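Type III chaperone protein ShcA (Pseudomonas syringae pv. tomato, PDB 4G6T) probably acts as a class IA type III secretion chaperone that binds an effector protein ahead of its export through the secretion system. Local coordinates at residues L54-L60 and Y95-I101; T40-T44 and L118-R123. All blocks are in the same frame, centred on the assembly; numbering follows the deposited sequence.

How the interactions relate
Both interactions are built on one antiparallel sheet, and their centres lie about 9 Å apart. Interaction 1 pairs 54-60 with 95-101 inside it; interaction 2 sets the neighbouring strand, through 40-44, against 118-123 of the last helix. Probable backbone hydrogen bonds join them, Ile57 O to Thr44 N at 2.7 Å and Leu59 N to Ala42 O at 3.1 Å. The helix also reaches interaction 1, with Met122 CE 3.4 Å from Leu59 O and Trp121 CD1 3.6 Å from Ala97 CB. Along the chain interaction 1 is nested within the loop that interaction 2 closes. Residues of both touch a chain of another protein, consistent with chaperone work.

Interaction 1: L54-L60 and Y95-I101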
ATOM      1  N   LEU A  54      -0.915  -9.504  -3.322  1.00 19.58           N
ATOM      2  CA  LEU A  54      -0.491  -8.120  -3.062  1.00 19.27           C
ATOM      3  C   LEU A  54      -1.439  -7.555  -2.026  1.00 18.06           C
ATOM      4  O   LEU A  54      -2.660  -7.642  -2.182  1.00 20.61           O
ATOM      5  CB  LEU A  54      -0.571  -7.347  -4.340  1.00 19.75           C
ATOM      6  CG  LEU A  54      -0.071  -5.870  -4.257  1.00 19.35           C
ATOM      7  CD1 LEU A  54       1.439  -5.786  -3.965  1.00 22.82           C
ATOM      8  CD2 LEU A  54      -0.477  -5.053  -5.502  1.00 22.06           C
ATOM      9  N   LEU A  55      -0.876  -6.928  -1.013  1.00 17.74           N
ATOM     10  CA  LEU A  55      -1.697  -6.269   0.027  1.00 19.49           C
ATOM     11  C   LEU A  55      -1.689  -4.785  -0.164  1.00 19.43           C
ATOM     12  O   LEU A  55      -0.616  -4.217  -0.396  1.00 20.94           O
ATOM     13  CB  LEU A  55      -1.208  -6.620   1.387  1.00 21.25           C
ATOM     14  CG  LEU A  55      -1.203  -8.127   1.705  1.00 27.95           C
ATOM     15  CD1 LEU A  55      -0.327  -8.463   2.873  1.00 33.74           C
ATOM     16  CD2 LEU A  55      -2.640  -8.561   1.830  1.00 30.36           C
ATOM     17  N   LEU A  56      -2.862  -4.210  -0.053  1.00 17.43           N
ATOM     18  CA  LEU A  56      -3.052  -2.754   0.039  1.00 17.72           C
ATOM     19  C   LEU A  56      -3.382  -2.467   1.482  1.00 19.53           C
ATOM     20  O   LEU A  56      -4.364  -3.027   2.035  1.00 19.58           O
ATOM     21  CB  LEU A  56      -4.168  -2.309  -0.849  1.00 20.04           C
ATOM     22  CG  LEU A  56      -4.048  -2.353  -2.363  1.00 20.39           C
ATOM     23  CD1 LEU A  56      -3.400  -3.647  -2.872  1.00 27.00           C
ATOM     24  CD2 LEU A  56      -5.333  -2.099  -3.092  1.00 24.30           C
ATOM     25  N   ILE A  57      -2.626  -1.601   2.146  1.00 18.93           N
ATOM     26  CA  ILE A  57      -2.767  -1.368   3.558  1.00 17.98           C
ATOM     27  C   ILE A  57      -2.842   0.116   3.798  1.00 21.13           C
ATOM     28  O   ILE A  57      -2.053   0.883   3.223  1.00 21.30           O
ATOM     29  CB  ILE A  57      -1.608  -1.899   4.376  1.00 18.64           C
ATOM     30  CG1 ILE A  57      -1.247  -3.369   3.993  1.00 20.79           C
ATOM     31  CG2 ILE A  57      -1.901  -1.846   5.887  1.00 20.54           C
ATOM     32  CD1 ILE A  57       0.028  -3.939   4.556  1.00 21.96           C
ATOM     33  N   GLY A  58      -3.819   0.541   4.576  1.00 18.93           N
ATOM     34  CA  GLY A  58      -4.012   1.947   4.847  1.00 20.53           C
ATOM     35  C   GLY A  58      -4.129   2.261   6.300  1.00 22.44           C
ATOM     36  O   GLY A  58      -4.649   1.488   7.096  1.00 21.32           O
ATOM     37  N   LEU A  59      -3.684   3.459   6.688  1.00 19.40           N
ATOM     38  CA  LEU A  59      -3.821   3.957   8.079  1.00 19.25           C
ATOM     39  C   LEU A  59      -5.200   4.505   8.284  1.00 18.52           C
ATOM     40  O   LEU A  59      -5.620   5.411   7.613  1.00 19.80           O
ATOM     41  CB  LEU A  59      -2.767   5.052   8.376  1.00 19.12           C
ATOM     42  CG  LEU A  59      -2.969   5.728   9.737  1.00 20.41           C
ATOM     43  CD1 LEU A  59      -2.898   4.795  10.927  1.00 20.02           C
ATOM     44  CD2 LEU A  59      -1.881   6.840   9.916  1.00 22.75           C
ATOM     45  N   LEU A  60      -6.002   3.895   9.198  1.00 21.83           N
ATOM     46  CA  LEU A  60      -7.346   4.367   9.484  1.00 21.47           C
ATOM     47  C   LEU A  60      -7.240   5.397  10.614  1.00 22.60           C
ATOM     48  O   LEU A  60      -6.362   5.279  11.455  1.00 27.67           O
ATOM     49  CB  LEU A  60      -8.241   3.212   9.970  1.00 25.80           C
ATOM     50  CG  LEU A  60      -8.936   2.459   8.895  1.00 27.67           C
ATOM     51  CD1 LEU A  60      -9.633   1.302   9.638  1.00 29.75           C
ATOM     52  CD2 LEU A  60      -9.887   3.185   7.976  1.00 24.42           C
ATOM     53  N   TYR A  95      -5.335   1.444  14.011  1.00 24.22           N
ATOM     54  CA  TYR A  95      -6.293   0.732  13.148  1.00 22.50           C
ATOM     55  C   TYR A  95      -5.784   0.780  11.714  1.00 24.88           C
ATOM     56  O   TYR A  95      -5.390   1.846  11.182  1.00 24.26           O
ATOM     57  CB  TYR A  95      -7.677   1.271  13.236  1.00 24.81           C
ATOM     58  CG  TYR A  95      -8.309   1.087  14.593  1.00 25.59           C
ATOM     59  CD1 TYR A  95      -8.723  -0.155  15.010  1.00 27.91           C
ATOM     60  CD2 TYR A  95      -8.486   2.146  15.430  1.00 28.52           C
ATOM     61  CE1 TYR A  95      -9.318  -0.339  16.246  1.00 29.79           C
ATOM     62  CE2 TYR A  95      -9.114   1.973  16.665  1.00 30.92           C
ATOM     63  CZ  TYR A  95      -9.513   0.725  17.051  1.00 32.32           C
ATOM     64  OH  TYR A  95     -10.125   0.542  18.294  1.00 34.72           O
ATOM     65  N   HIS A  96      -5.852  -0.377  11.076  1.00 20.23           N
ATOM     66  CA  HIS A  96      -5.434  -0.574   9.682  1.00 20.27           C
ATOM     67  C   HIS A  96      -6.578  -0.979   8.827  1.00 21.83           C
ATOM     68  O   HIS A  96      -7.303  -1.926   9.210  1.00 22.60           O
ATOM     69  CB  HIS A  96      -4.346  -1.608   9.558  1.00 20.90           C
ATOM     70  CG  HIS A  96      -3.051  -1.209  10.224  1.00 22.13           C
ATOM     71  ND1 HIS A  96      -1.843  -1.131   9.577  1.00 26.17           N
ATOM     72  CD2 HIS A  96      -2.825  -0.838  11.509  1.00 20.14           C
ATOM     73  CE1 HIS A  96      -0.891  -0.698  10.457  1.00 23.03           C
ATOM     74  NE2 HIS A  96      -1.476  -0.551  11.639  1.00 26.53           N
ATOM     75  N   ALA A  97      -6.725  -0.387   7.639  1.00 19.19           N
ATOM     76  CA  ALA A  97      -7.625  -0.848   6.594  1.00 18.34           C
ATOM     77  C   ALA A  97      -6.777  -1.686   5.607  1.00 19.77           C
ATOM     78  O   ALA A  97      -5.570  -1.504   5.482  1.00 19.80           O
ATOM     79  CB  ALA A  97      -8.276   0.293   5.887  1.00 20.84           C
ATOM     80  N   TYR A  98      -7.393  -2.702   4.992  1.00 18.18           N
ATOM     81  CA  TYR A  98      -6.611  -3.581   4.126  1.00 19.56           C
ATOM     82  C   TYR A  98      -7.477  -4.172   3.019  1.00 17.45           C
ATOM     83  O   TYR A  98      -8.742  -4.333   3.146  1.00 19.86           O
ATOM     84  CB  TYR A  98      -5.901  -4.685   4.906  1.00 20.08           C
ATOM     85  CG  TYR A  98      -6.908  -5.641   5.526  1.00 18.45           C
ATOM     86  CD1 TYR A  98      -7.264  -6.794   4.825  1.00 20.49           C
ATOM     87  CD2 TYR A  98      -7.387  -5.443   6.775  1.00 21.12           C
ATOM     88  CE1 TYR A  98      -8.120  -7.720   5.400  1.00 22.16           C
ATOM     89  CE2 TYR A  98      -8.308  -6.353   7.334  1.00 21.77           C
ATOM     90  CZ  TYR A  98      -8.660  -7.485   6.607  1.00 24.31           C
ATOM     91  OH  TYR A  98      -9.610  -8.367   7.101  1.00 25.09           O
ATOM     92  N   GLN A  99      -6.837  -4.484   1.898  1.00 18.00           N
ATOM     93  CA  GLN A  99      -7.461  -5.282   0.823  1.00 20.24           C
ATOM     94  C   GLN A  99      -6.376  -6.179   0.300  1.00 21.99           C
ATOM     95  O   GLN A  99      -5.212  -5.782   0.228  1.00 23.13           O
ATOM     96  CB  GLN A  99      -8.029  -4.421  -0.257  1.00 21.35           C
ATOM     97  CG  GLN A  99      -8.613  -5.125  -1.490  1.00 20.64           C
ATOM     98  CD  GLN A  99      -9.760  -6.068  -1.161  1.00 21.18           C
ATOM     99  OE1 GLN A  99      -9.599  -7.018  -0.410  1.00 23.89           O
ATOM    100  NE2 GLN A  99     -10.905  -5.696  -1.605  1.00 24.34           N
ATOM    101  N   SER A 100      -6.695  -7.412  -0.030  1.00 19.91           N
ATOM    102  CA  SER A 100      -5.742  -8.330  -0.633  1.00 19.81           C
ATOM    103  C   SER A 100      -6.188  -8.643  -2.021  1.00 20.59           C
ATOM    104  O   SER A 100      -7.374  -8.824  -2.306  1.00 23.82           O
ATOM    105  CB  SER A 100      -5.616  -9.629   0.159  1.00 24.47           C
ATOM    106  OG  SER A 100      -4.785 -10.542  -0.522  1.00 29.27           O
ATOM    107  N   ILE A 101      -5.239  -8.705  -2.950  1.00 20.09           N
ATOM    108  CA  ILE A 101      -5.531  -9.073  -4.354  1.00 21.22           C
ATOM    109  C   ILE A 101      -4.627 -10.289  -4.687  1.00 20.75           C
ATOM    110  O   ILE A 101      -3.392 -10.211  -4.650  1.00 20.27           O
ATOM    111  CB  ILE A 101      -5.266  -7.947  -5.368  1.00 20.18           C
ATOM    112  CG1 ILE A 101      -5.900  -6.597  -4.975  1.00 21.11           C
ATOM    113  CG2 ILE A 101      -5.722  -8.431  -6.741  1.00 21.88           C
ATOM    114  CD1 ILE A 101      -5.433  -5.419  -5.832  1.00 22.71           C
TER
HETATM  115  O   HOH W   1      -5.732   4.219  14.022  1.00 29.60           O
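Leu54 and Ile101, Leu56 and Gln99, and Gly58 and Ala97 form three antiparallel hydrogen-bonded pairs, each closed by two backbone bonds. The axes of the short strands approach to 4.6 Å at 158° between chain directions. Past Gly58 a single bond extends the ladder, from Leu60 N to Tyr95 O at 2.9 Å. A water then bridges the two segments, accepting from Tyr95 N and donating to Leu60 O, 2.8 Å from each. CA-H...O contacts lie between the N-H...O bonds, the shortest being Tyr98 CA to Leu56 O at 3.1 Å.

In the chain's five-stranded antiparallel sheet, of the CesT chaperone family, these strands are neighbours although separated in sequence by helices 68-74 and 77-81 and strand 85-88. Leu56 and Ala97 face helix 108-127, whereas Leu55, Ile57, Leu59 and His96 face a chain of another protein.

Apolar packing on the helix side joins Leu56 to Ile101 and Leu60 to Ala97. The Leu56 and Ile101 side chains cross obliquely, their CD1 methyls 4.0 Å apart, and at the other end the Leu60 branch point CG is 3.8 Å from Ala97 CB. On the opposite face, Leu55 CD2 lies 3.6 Å from Ser100 CB. With chi1 at -48°, Ile57 CG2 lies anti to the backbone N and beside the carbonyl carbon, and meets the His96 ring in plane at ND1. That ring also meets an aromatic ring of the other protein.

Among polar side chains, Gln99 receives Ser100 N on an OE1 lone pair, while its NE2 donates to Glu114 OE1 and Ala82 O.

Interaction 2: T40-T44 and L118-R123; sequences TFALT and LLEWMR
Phe41 is inserted among Leu119, Met122 and Arg123, and Leu43 continues the contact toward Leu118. The short strand and helix axes approach to 10.1 Å, and the contact between them is made by side chains, with no hydrogen bond across it.

Aliphatic contacts gather at Leu119 CD2, which is 3.8 Å from Phe41 CD2 and also 3.8 Å from Leu43 CD1. Leu43 and Leu118 meet tip to tip, CD1 to CD2.

Met122 makes a Met-aromatic contact with Phe41, its SD 5.5 Å from the ring centroid and oblique to it. The bend at chi3 (68°) turns CE back toward the strand, where this methyl lies 3.7 Å from Phe41 CD1 and close to Ala42 O. The Phe41 and Met122 side chains run past each other in opposite directions.

Arg123 meets the ring differently. Its guanidinium presents a face to the Phe41 edge, with the planes 71° apart and NH1 3.7 Å from CE2, an arrangement distinct from a cation lying over an aromatic face. Glu120 fixes the guanidinium side-on by a salt bridge: NE donates to OE1 and NH2 to OE2, each 2.9 Å away and close to the guanidinium plane. Glu120 OE2 has a further hydrogen bond to an aromatic side chain of another protein's chain.

Strand 41-48 starts at a classic beta bulge, where Thr40 and Phe41 both face Ile37. Helix 108-127 packs on one face of the antiparallel sheet, its segment running at 140° to strand 41-44, a helix-on-sheet layer in this CesT-family chain: Leu119 also touches Ile37 of strand 32-37, Leu118 touches Leu56 of strand 53-59, and both Leu118 and Met122 reach Ala97 of strand 95-102.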
ATOM      1  N   THR A  40      -2.919  13.397   2.392  1.00 24.42           N
ATOM      2  CA  THR A  40      -3.898  13.107   3.429  1.00 24.65           C
ATOM      3  C   THR A  40      -3.841  11.684   3.928  1.00 21.57           C
ATOM      4  O   THR A  40      -3.937  11.452   5.104  1.00 24.74           O
ATOM      5  CB  THR A  40      -5.384  13.355   3.010  1.00 29.36           C
ATOM      6  OG1 THR A  40      -5.589  14.635   2.385  1.00 35.68           O
ATOM      7  CG2 THR A  40      -6.280  13.394   4.244  1.00 32.52           C
ATOM      8  N   PHE A  41      -3.704  10.721   3.016  1.00 22.70           N
ATOM      9  CA  PHE A  41      -3.821   9.328   3.391  1.00 21.43           C
ATOM     10  C   PHE A  41      -2.474   8.621   3.277  1.00 20.64           C
ATOM     11  O   PHE A  41      -1.742   8.795   2.279  1.00 21.99           O
ATOM     12  CB  PHE A  41      -4.804   8.616   2.506  1.00 20.96           C
ATOM     13  CG  PHE A  41      -6.204   9.049   2.682  1.00 21.40           C
ATOM     14  CD1 PHE A  41      -6.830   8.810   3.912  1.00 23.68           C
ATOM     15  CD2 PHE A  41      -6.914   9.591   1.656  1.00 22.85           C
ATOM     16  CE1 PHE A  41      -8.129   9.168   4.098  1.00 21.97           C
ATOM     17  CE2 PHE A  41      -8.242   9.929   1.839  1.00 25.52           C
ATOM     18  CZ  PHE A  41      -8.835   9.726   3.074  1.00 25.42           C
ATOM     19  N   ALA A  42      -2.202   7.751   4.223  1.00 20.53           N
ATOM     20  CA  ALA A  42      -1.059   6.903   4.206  1.00 18.47           C
ATOM     21  C   ALA A  42      -1.403   5.492   3.740  1.00 19.93           C
ATOM     22  O   ALA A  42      -2.273   4.892   4.361  1.00 19.63           O
ATOM     23  CB  ALA A  42      -0.379   6.869   5.564  1.00 20.79           C
ATOM     24  N   LEU A  43      -0.729   4.989   2.706  1.00 20.09           N
ATOM     25  CA  LEU A  43      -1.103   3.710   2.037  1.00 22.33           C
ATOM     26  C   LEU A  43       0.199   2.990   1.761  1.00 24.52           C
ATOM     27  O   LEU A  43       1.258   3.588   1.470  1.00 26.39           O
ATOM     28  CB  LEU A  43      -1.929   3.934   0.783  1.00 24.69           C
ATOM     29  CG  LEU A  43      -2.774   2.818   0.128  1.00 35.56           C
ATOM     30  CD1 LEU A  43      -4.029   3.362  -0.526  1.00 32.92           C
ATOM     31  CD2 LEU A  43      -1.950   2.059  -0.909  1.00 37.68           C
ATOM     32  N   THR A  44       0.195   1.675   1.875  1.00 21.24           N
ATOM     33  CA  THR A  44       1.348   0.871   1.541  1.00 21.88           C
ATOM     34  C   THR A  44       0.924  -0.281   0.679  1.00 21.15           C
ATOM     35  O   THR A  44      -0.130  -0.889   0.921  1.00 22.09           O
ATOM     36  CB  THR A  44       2.178   0.355   2.704  1.00 26.00           C
ATOM     37  OG1 THR A  44       2.503   1.471   3.573  1.00 31.04           O
ATOM     38  CG2 THR A  44       3.481  -0.151   2.100  1.00 25.87           C
ATOM     39  N   LEU A 118     -10.251   1.325  -1.268  1.00 19.49           N
ATOM     40  CA  LEU A 118      -9.663   1.397   0.004  1.00 18.70           C
ATOM     41  C   LEU A 118      -9.679   2.822   0.502  1.00 19.01           C
ATOM     42  O   LEU A 118      -9.888   3.050   1.680  1.00 18.95           O
ATOM     43  CB  LEU A 118      -8.217   0.835  -0.015  1.00 18.53           C
ATOM     44  CG  LEU A 118      -7.440   0.827   1.248  1.00 20.03           C
ATOM     45  CD1 LEU A 118      -8.160  -0.049   2.236  1.00 25.17           C
ATOM     46  CD2 LEU A 118      -5.997   0.445   1.069  1.00 24.54           C
ATOM     47  N   LEU A 119      -9.301   3.755  -0.380  1.00 19.18           N
ATOM     48  CA  LEU A 119      -9.259   5.155   0.004  1.00 19.26           C
ATOM     49  C   LEU A 119     -10.604   5.650   0.428  1.00 18.85           C
ATOM     50  O   LEU A 119     -10.654   6.434   1.413  1.00 21.11           O
ATOM     51  CB  LEU A 119      -8.676   6.006  -1.150  1.00 21.31           C
ATOM     52  CG  LEU A 119      -7.171   5.788  -1.330  1.00 21.60           C
ATOM     53  CD1 LEU A 119      -6.727   6.191  -2.760  1.00 23.26           C
ATOM     54  CD2 LEU A 119      -6.271   6.396  -0.283  1.00 23.85           C
ATOM     55  N   GLU A 120     -11.635   5.316  -0.318  1.00 19.54           N
ATOM     56  CA  GLU A 120     -12.977   5.809   0.041  1.00 21.20           C
ATOM     57  C   GLU A 120     -13.446   5.176   1.365  1.00 22.16           C
ATOM     58  O   GLU A 120     -14.129   5.853   2.178  1.00 23.00           O
ATOM     59  CB  GLU A 120     -13.927   5.689  -1.068  1.00 24.18           C
ATOM     60  CG  GLU A 120     -13.560   6.571  -2.319  1.00 24.87           C
ATOM     61  CD  GLU A 120     -13.107   8.011  -1.959  1.00 27.06           C
ATOM     62  OE1 GLU A 120     -13.912   8.753  -1.361  1.00 26.39           O
ATOM     63  OE2 GLU A 120     -11.940   8.397  -2.165  1.00 27.98           O
ATOM     64  N   TRP A 121     -13.090   3.927   1.628  1.00 19.46           N
ATOM     65  CA  TRP A 121     -13.332   3.275   2.923  1.00 19.34           C
ATOM     66  C   TRP A 121     -12.652   3.999   4.042  1.00 21.31           C
ATOM     67  O   TRP A 121     -13.274   4.321   5.079  1.00 20.94           O
ATOM     68  CB  TRP A 121     -12.850   1.803   2.798  1.00 18.58           C
ATOM     69  CG  TRP A 121     -12.801   0.915   4.012  1.00 19.78           C
ATOM     70  CD1 TRP A 121     -11.694   0.459   4.693  1.00 21.72           C
ATOM     71  CD2 TRP A 121     -13.921   0.247   4.640  1.00 21.52           C
ATOM     72  NE1 TRP A 121     -12.067  -0.471   5.650  1.00 21.90           N
ATOM     73  CE2 TRP A 121     -13.386  -0.616   5.619  1.00 21.24           C
ATOM     74  CE3 TRP A 121     -15.281   0.256   4.396  1.00 23.41           C
ATOM     75  CZ2 TRP A 121     -14.234  -1.424   6.419  1.00 19.05           C
ATOM     76  CZ3 TRP A 121     -16.106  -0.534   5.191  1.00 23.24           C
ATOM     77  CH2 TRP A 121     -15.561  -1.315   6.195  1.00 21.63           C
ATOM     78  N   MET A 122     -11.372   4.348   3.873  1.00 19.61           N
ATOM     79  CA  MET A 122     -10.602   5.157   4.819  1.00 20.48           C
ATOM     80  C   MET A 122     -11.295   6.498   5.040  1.00 21.01           C
ATOM     81  O   MET A 122     -11.415   6.939   6.176  1.00 20.05           O
ATOM     82  CB  MET A 122      -9.188   5.320   4.278  1.00 19.14           C
ATOM     83  CG  MET A 122      -8.407   4.008   4.367  1.00 19.80           C
ATOM     84  SD  MET A 122      -6.931   3.976   3.355  1.00 20.95           S
ATOM     85  CE  MET A 122      -5.921   5.215   4.264  1.00 22.24           C
ATOM     86  N   ARG A 123     -11.733   7.109   3.973  1.00 20.49           N
ATOM     87  CA  ARG A 123     -12.367   8.442   4.069  1.00 20.69           C
ATOM     88  C   ARG A 123     -13.613   8.319   4.943  1.00 23.96           C
ATOM     89  O   ARG A 123     -13.816   9.142   5.851  1.00 24.12           O
ATOM     90  CB  ARG A 123     -12.691   8.996   2.705  1.00 21.88           C
ATOM     91  CG  ARG A 123     -13.192  10.436   2.774  1.00 22.74           C
ATOM     92  CD  ARG A 123     -13.627  11.001   1.442  1.00 23.36           C
ATOM     93  NE  ARG A 123     -12.698  10.667   0.373  1.00 24.18           N
ATOM     94  CZ  ARG A 123     -11.504  11.217   0.146  1.00 25.29           C
ATOM     95  NH1 ARG A 123     -10.996  12.173   0.917  1.00 25.92           N
ATOM     96  NH2 ARG A 123     -10.787  10.761  -0.867  1.00 25.32           N
TER